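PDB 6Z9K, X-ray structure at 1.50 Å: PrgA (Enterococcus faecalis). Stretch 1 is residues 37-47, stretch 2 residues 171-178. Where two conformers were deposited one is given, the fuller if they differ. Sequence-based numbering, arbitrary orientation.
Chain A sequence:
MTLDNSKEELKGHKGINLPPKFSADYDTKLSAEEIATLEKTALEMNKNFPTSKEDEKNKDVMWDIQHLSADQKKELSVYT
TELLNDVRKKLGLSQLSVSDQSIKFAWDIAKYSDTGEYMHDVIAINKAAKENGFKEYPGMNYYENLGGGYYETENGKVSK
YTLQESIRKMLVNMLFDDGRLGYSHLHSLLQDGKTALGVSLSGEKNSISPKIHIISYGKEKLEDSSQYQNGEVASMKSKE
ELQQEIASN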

ATOM      1  N   THR A  37     -14.841 -15.614  11.285  1.00 22.37           N
ATOM      2  CA  THR A  37     -13.728 -16.449  11.798  1.00 21.78           C
ATOM      3  C   THR A  37     -12.438 -16.042  11.101  1.00 20.91           C
ATOM      4  O   THR A  37     -11.428 -15.847  11.775  1.00 21.45           O
ATOM      5  CB  THR A  37     -14.032 -17.941  11.575  1.00 22.12           C
ATOM      6  OG1 THR A  37     -15.119 -18.314  12.432  1.00 23.71           O
ATOM      7  CG2 THR A  37     -12.846 -18.817  11.860  1.00 22.32           C
ATOM      8  N   LEU A  38     -12.478 -15.876   9.786  1.00 20.47           N
ATOM      9  CA  LEU A  38     -11.298 -15.495   8.976  1.00 19.05           C
ATOM     10  C   LEU A  38     -10.759 -14.155   9.461  1.00 19.61           C
ATOM     11  O   LEU A  38      -9.503 -14.021   9.612  1.00 18.15           O
ATOM     12  CB  LEU A  38     -11.638 -15.435   7.491  1.00 18.63           C
ATOM     13  CG  LEU A  38     -10.501 -15.069   6.531  1.00 18.81           C
ATOM     14  CD1 LEU A  38     -10.748 -15.665   5.159  1.00 19.90           C
ATOM     15  CD2 LEU A  38     -10.353 -13.557   6.381  1.00 18.36           C
ATOM     16  N   GLU A  39     -11.652 -13.176   9.604  1.00 19.64           N
ATOM     17  CA  GLU A  39     -11.197 -11.813   9.941  1.00 19.73           C
ATOM     18  C   GLU A  39     -10.656 -11.813  11.372  1.00 20.80           C
ATOM     19  O   GLU A  39      -9.583 -11.202  11.614  1.00 20.16           O
ATOM     20  CB  GLU A  39     -12.314 -10.818   9.688  1.00 20.41           C
ATOM     21  CG  GLU A  39     -12.707 -10.752   8.242  1.00 20.07           C
ATOM     22  CD  GLU A  39     -13.613  -9.607   7.858  1.00 22.38           C
ATOM     23  OE1 GLU A  39     -14.229  -9.011   8.793  1.00 23.71           O
ATOM     24  OE2 GLU A  39     -13.758  -9.390   6.663  1.00 22.27           O
ATOM     25  N   LYS A  40     -11.311 -12.502  12.294  1.00 21.33           N
ATOM     26  CA  LYS A  40     -10.842 -12.505  13.696  1.00 24.47           C
ATOM     27  C   LYS A  40      -9.460 -13.175  13.768  1.00 23.88           C
ATOM     28  O   LYS A  40      -8.521 -12.611  14.419  1.00 24.35           O
ATOM     29  CB  LYS A  40     -11.849 -13.199  14.591  1.00 27.60           C
ATOM     30  CG  LYS A  40     -11.450 -13.260  16.051  1.00 29.49           C
ATOM     31  CD  LYS A  40     -12.432 -14.078  16.842  1.00 33.92           C
ATOM     32  CE  LYS A  40     -12.017 -14.261  18.290  1.00 36.01           C
ATOM     33  NZ  LYS A  40     -12.653 -13.181  19.085  1.00 40.10           N
ATOM     34  N   THR A  41      -9.293 -14.277  13.051  1.00 24.05           N
ATOM     35  CA  THR A  41      -8.031 -15.060  13.014  1.00 24.22           C
ATOM     36  C   THR A  41      -6.947 -14.145  12.415  1.00 22.69           C
ATOM     37  O   THR A  41      -5.826 -14.016  12.945  1.00 21.71           O
ATOM     38  CB  THR A  41      -8.174 -16.317  12.142  1.00 26.41           C
ATOM     39  OG1 THR A  41      -9.129 -17.150  12.799  1.00 31.95           O
ATOM     40  CG2 THR A  41      -6.878 -17.070  11.953  1.00 28.32           C
ATOM     41  N   ALA A  42      -7.218 -13.600  11.248  1.00 21.07           N
ATOM     42  CA  ALA A  42      -6.196 -12.860  10.503  1.00 19.83           C
ATOM     43  C   ALA A  42      -5.778 -11.610  11.292  1.00 19.34           C
ATOM     44  O   ALA A  42      -4.595 -11.258  11.257  1.00 19.44           O
ATOM     45  CB  ALA A  42      -6.724 -12.459   9.172  1.00 19.72           C
ATOM     46  N   LEU A  43      -6.711 -10.890  11.908  1.00 20.69           N
ATOM     47  CA  LEU A  43      -6.311  -9.662  12.669  1.00 21.61           C
ATOM     48  C   LEU A  43      -5.456 -10.045  13.885  1.00 23.48           C
ATOM     49  O   LEU A  43      -4.422  -9.394  14.134  1.00 23.49           O
ATOM     50  CB  LEU A  43      -7.558  -8.893  13.089  1.00 22.58           C
ATOM     51  CG  LEU A  43      -8.307  -8.216  11.943  1.00 22.07           C
ATOM     52  CD1 LEU A  43      -9.665  -7.727  12.391  1.00 23.43           C
ATOM     53  CD2 LEU A  43      -7.512  -7.064  11.344  1.00 21.84           C
ATOM     54  N   GLU A  44      -5.827 -11.121  14.585  1.00 23.50           N
ATOM     55  CA  GLU A  44      -5.030 -11.646  15.715  1.00 26.47           C
ATOM     56  C   GLU A  44      -3.611 -12.015  15.257  1.00 23.90           C
ATOM     57  O   GLU A  44      -2.662 -11.656  15.936  1.00 25.08           O
ATOM     58  CB  GLU A  44      -5.763 -12.841  16.334  1.00 30.52           C
ATOM     59  CG  GLU A  44      -4.953 -13.590  17.385  1.00 37.98           C
ATOM     60  CD  GLU A  44      -4.577 -12.791  18.624  1.00 43.71           C
ATOM     61  OE1 GLU A  44      -5.193 -11.720  18.833  1.00 48.37           O
ATOM     62  OE2 GLU A  44      -3.687 -13.266  19.413  1.00 51.32           O
ATOM     63  N   MET A  45      -3.481 -12.739  14.152  0.50 21.83           N
ATOM     64  CA  MET A  45      -2.210 -13.333  13.689  0.50 21.41           C
ATOM     65  C   MET A  45      -1.317 -12.237  13.082  0.50 20.37           C
ATOM     66  O   MET A  45      -0.137 -12.507  12.849  0.50 20.17           O
ATOM     67  CB  MET A  45      -2.479 -14.446  12.667  0.50 21.93           C
ATOM     68  CG  MET A  45      -3.121 -15.671  13.305  0.50 22.59           C
ATOM     69  SD  MET A  45      -1.990 -16.441  14.519  0.50 23.79           S
ATOM     70  CE  MET A  45      -2.867 -16.164  16.051  0.50 24.61           C
ATOM     71  N   ASN A  46      -1.858 -11.032  12.865  1.00 19.98           N
ATOM     72  CA  ASN A  46      -1.088  -9.901  12.294  1.00 20.19           C
ATOM     73  C   ASN A  46      -1.096  -8.676  13.209  1.00 20.43           C
ATOM     74  O   ASN A  46      -0.802  -7.563  12.711  1.00 20.70           O
ATOM     75  CB  ASN A  46      -1.652  -9.549  10.924  1.00 18.44           C
ATOM     76  CG  ASN A  46      -1.324 -10.609   9.905  1.00 19.50           C
ATOM     77  OD1 ASN A  46      -0.164 -10.758   9.522  1.00 19.07           O
ATOM     78  ND2 ASN A  46      -2.339 -11.372   9.497  1.00 19.01           N
ATOM     79  N   LYS A  47      -1.363  -8.822  14.495  1.00 21.90           N
ATOM     80  CA  LYS A  47      -1.504  -7.630  15.373  1.00 23.86           C
ATOM     81  C   LYS A  47      -0.139  -7.039  15.735  1.00 23.78           C
ATOM     82  O   LYS A  47      -0.121  -5.827  16.017  1.00 23.52           O
ATOM     83  CB  LYS A  47      -2.346  -7.972  16.604  1.00 26.44           C
ATOM     84  CG  LYS A  47      -1.669  -8.841  17.635  1.00 29.11           C
ATOM     85  CD  LYS A  47      -2.502  -9.117  18.862  1.00 32.68           C
ATOM     86  CE  LYS A  47      -1.671  -9.626  20.027  1.00 36.24           C
ATOM     87  NZ  LYS A  47      -2.574 -10.148  21.084  1.00 39.19           N
ATOM     88  N   LEU A 171      -2.353  -2.206   5.335  1.00 16.27           N
ATOM     89  CA  LEU A 171      -2.608  -3.354   4.438  1.00 15.79           C
ATOM     90  C   LEU A 171      -3.385  -4.429   5.181  1.00 15.65           C
ATOM     91  O   LEU A 171      -4.264  -5.020   4.575  1.00 15.09           O
ATOM     92  CB  LEU A 171      -1.275  -3.901   3.904  1.00 16.27           C
ATOM     93  CG  LEU A 171      -0.525  -2.984   2.931  1.00 16.77           C
ATOM     94  CD1 LEU A 171       0.863  -3.534   2.618  1.00 17.53           C
ATOM     95  CD2 LEU A 171      -1.337  -2.752   1.666  1.00 16.70           C
ATOM     96  N   VAL A 172      -3.037  -4.705   6.434  1.00 15.95           N
ATOM     97  CA  VAL A 172      -3.722  -5.759   7.239  1.00 16.54           C
ATOM     98  C   VAL A 172      -5.191  -5.381   7.319  1.00 17.09           C
ATOM     99  O   VAL A 172      -6.053  -6.255   7.157  1.00 17.39           O
ATOM    100  CB  VAL A 172      -3.055  -5.924   8.607  1.00 17.49           C
ATOM    101  CG1 VAL A 172      -3.885  -6.656   9.609  1.00 17.54           C
ATOM    102  CG2 VAL A 172      -1.681  -6.561   8.457  1.00 17.42           C
ATOM    103  N   ASN A 173      -5.460  -4.120   7.585  1.00 17.20           N
ATOM    104  CA  ASN A 173      -6.854  -3.661   7.777  1.00 18.77           C
ATOM    105  C   ASN A 173      -7.619  -3.723   6.462  1.00 16.74           C
ATOM    106  O   ASN A 173      -8.840  -4.064   6.525  1.00 18.32           O
ATOM    107  CB  ASN A 173      -6.872  -2.259   8.392  1.00 19.14           C
ATOM    108  CG  ASN A 173      -6.584  -2.276   9.876  1.00 20.93           C
ATOM    109  OD1 ASN A 173      -6.590  -3.326  10.535  1.00 21.45           O
ATOM    110  ND2 ASN A 173      -6.331  -1.072  10.390  1.00 22.21           N
ATOM    111  N   MET A 174      -6.974  -3.453   5.347  1.00 16.04           N
ATOM    112  CA  MET A 174      -7.642  -3.488   4.050  1.00 16.30           C
ATOM    113  C   MET A 174      -7.857  -4.937   3.604  1.00 17.37           C
ATOM    114  O   MET A 174      -8.883  -5.206   3.012  1.00 17.52           O
ATOM    115  CB  MET A 174      -6.861  -2.713   3.009  1.00 17.23           C
ATOM    116  CG  MET A 174      -6.968  -1.218   3.254  1.00 18.11           C
ATOM    117  SD  MET A 174      -5.976  -0.288   2.043  1.00 20.99           S
ATOM    118  CE  MET A 174      -6.552   1.366   2.409  1.00 21.20           C
ATOM    119  N   LEU A 175      -6.913  -5.833   3.892  1.00 17.37           N
ATOM    120  CA  LEU A 175      -7.075  -7.252   3.471  1.00 17.60           C
ATOM    121  C   LEU A 175      -8.060  -7.989   4.384  1.00 18.43           C
ATOM    122  O   LEU A 175      -8.703  -8.916   3.870  1.00 18.45           O
ATOM    123  CB  LEU A 175      -5.714  -7.936   3.508  1.00 17.70           C
ATOM    124  CG  LEU A 175      -4.709  -7.391   2.523  1.00 17.83           C
ATOM    125  CD1 LEU A 175      -3.331  -7.978   2.799  1.00 18.80           C
ATOM    126  CD2 LEU A 175      -5.096  -7.702   1.107  1.00 19.39           C
ATOM    127  N   PHE A 176      -8.148  -7.683   5.674  1.00 17.88           N
ATOM    128  CA  PHE A 176      -8.880  -8.548   6.632  1.00 18.89           C
ATOM    129  C   PHE A 176      -9.968  -7.837   7.429  1.00 19.87           C
ATOM    130  O   PHE A 176     -10.614  -8.520   8.227  1.00 21.09           O
ATOM    131  CB  PHE A 176      -7.907  -9.230   7.596  1.00 18.16           C
ATOM    132  CG  PHE A 176      -6.750  -9.891   6.932  1.00 18.90           C
ATOM    133  CD1 PHE A 176      -6.939 -10.875   5.959  1.00 18.39           C
ATOM    134  CD2 PHE A 176      -5.466  -9.616   7.354  1.00 18.90           C
ATOM    135  CE1 PHE A 176      -5.848 -11.482   5.360  1.00 19.12           C
ATOM    136  CE2 PHE A 176      -4.391 -10.222   6.746  1.00 19.39           C
ATOM    137  CZ  PHE A 176      -4.569 -11.171   5.767  1.00 19.29           C
ATOM    138  N   ASP A 177     -10.147  -6.515   7.282  1.00 19.45           N
ATOM    139  CA  ASP A 177     -11.134  -5.809   8.125  1.00 21.23           C
ATOM    140  C   ASP A 177     -11.820  -4.744   7.297  1.00 20.39           C
ATOM    141  O   ASP A 177     -12.097  -3.675   7.847  1.00 22.51           O
ATOM    142  CB  ASP A 177     -10.484  -5.260   9.387  1.00 23.42           C
ATOM    143  CG  ASP A 177     -11.504  -4.845  10.409  1.00 25.07           C
ATOM    144  OD1 ASP A 177     -12.626  -5.406  10.367  1.00 25.70           O
ATOM    145  OD2 ASP A 177     -11.158  -3.981  11.219  1.00 28.05           O
ATOM    146  N   ASP A 178     -12.115  -5.041   6.031  1.00 18.86           N
ATOM    147  CA  ASP A 178     -12.625  -4.019   5.077  1.00 19.19           C
ATOM    148  C   ASP A 178     -14.140  -4.106   4.917  1.00 19.80           C
ATOM    149  O   ASP A 178     -14.628  -3.546   3.986  1.00 20.35           O
ATOM    150  CB  ASP A 178     -11.981  -4.210   3.715  1.00 18.43           C
ATOM    151  CG  ASP A 178     -11.913  -3.010   2.839  1.00 18.61           C
ATOM    152  OD1 ASP A 178     -11.765  -1.902   3.428  1.00 19.23           O
ATOM    153  OD2 ASP A 178     -11.985  -3.180   1.597  1.00 20.23           O
TER
HETATM  154  O   HOH W   1     -14.564  -6.278   8.324  1.00 23.48           O
HETATM  155  O   HOH W   2     -13.442  -7.857  11.287  1.00 35.67           O

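Residues 37-47 and 171-178 meet through two helices that run nearly antiparallel, at 167°, with their axes 10.0 Å apart at closest approach. No direct hydrogen bond joins them, and the contact rests chiefly on packing around Phe176, which has the largest area covered. The methyl group of Ala42 lies over one face of its ring, CB sitting 3.6 Å from the Phe176 ring centroid and 19° off the normal, a CH-pi contact that the small alanine side chain makes at close range. Leu38 and Asn46 approach the same ring obliquely. Asn46 ND2, 3.6 Å from Phe176 CE2, also donates a hydrogen bond to Ala42 O (2.9 Å), which ties the side chain back to the helix that precedes it.

Leu43, next in covered area, leaves its backbone sideways, but its end reaches across: CD2 lies 4.0 Å from Val172 CG1 and 4.3 Å from Phe176 CB. Val172 also packs against Asn46, with its CG2 3.9 Å from Asn46 CB.

Where the second helix ends, the carbonyl of Phe176 is buried without a polar partner; its O lies 3.1 Å from Glu39 CG. Beside it, two carboxylates come close, Glu39 OE1 and Asp177 OD1 being 4.2 Å apart. Two waters bridge these like-charged oxygens, each donating to both, so the acidic pair is linked through solvent.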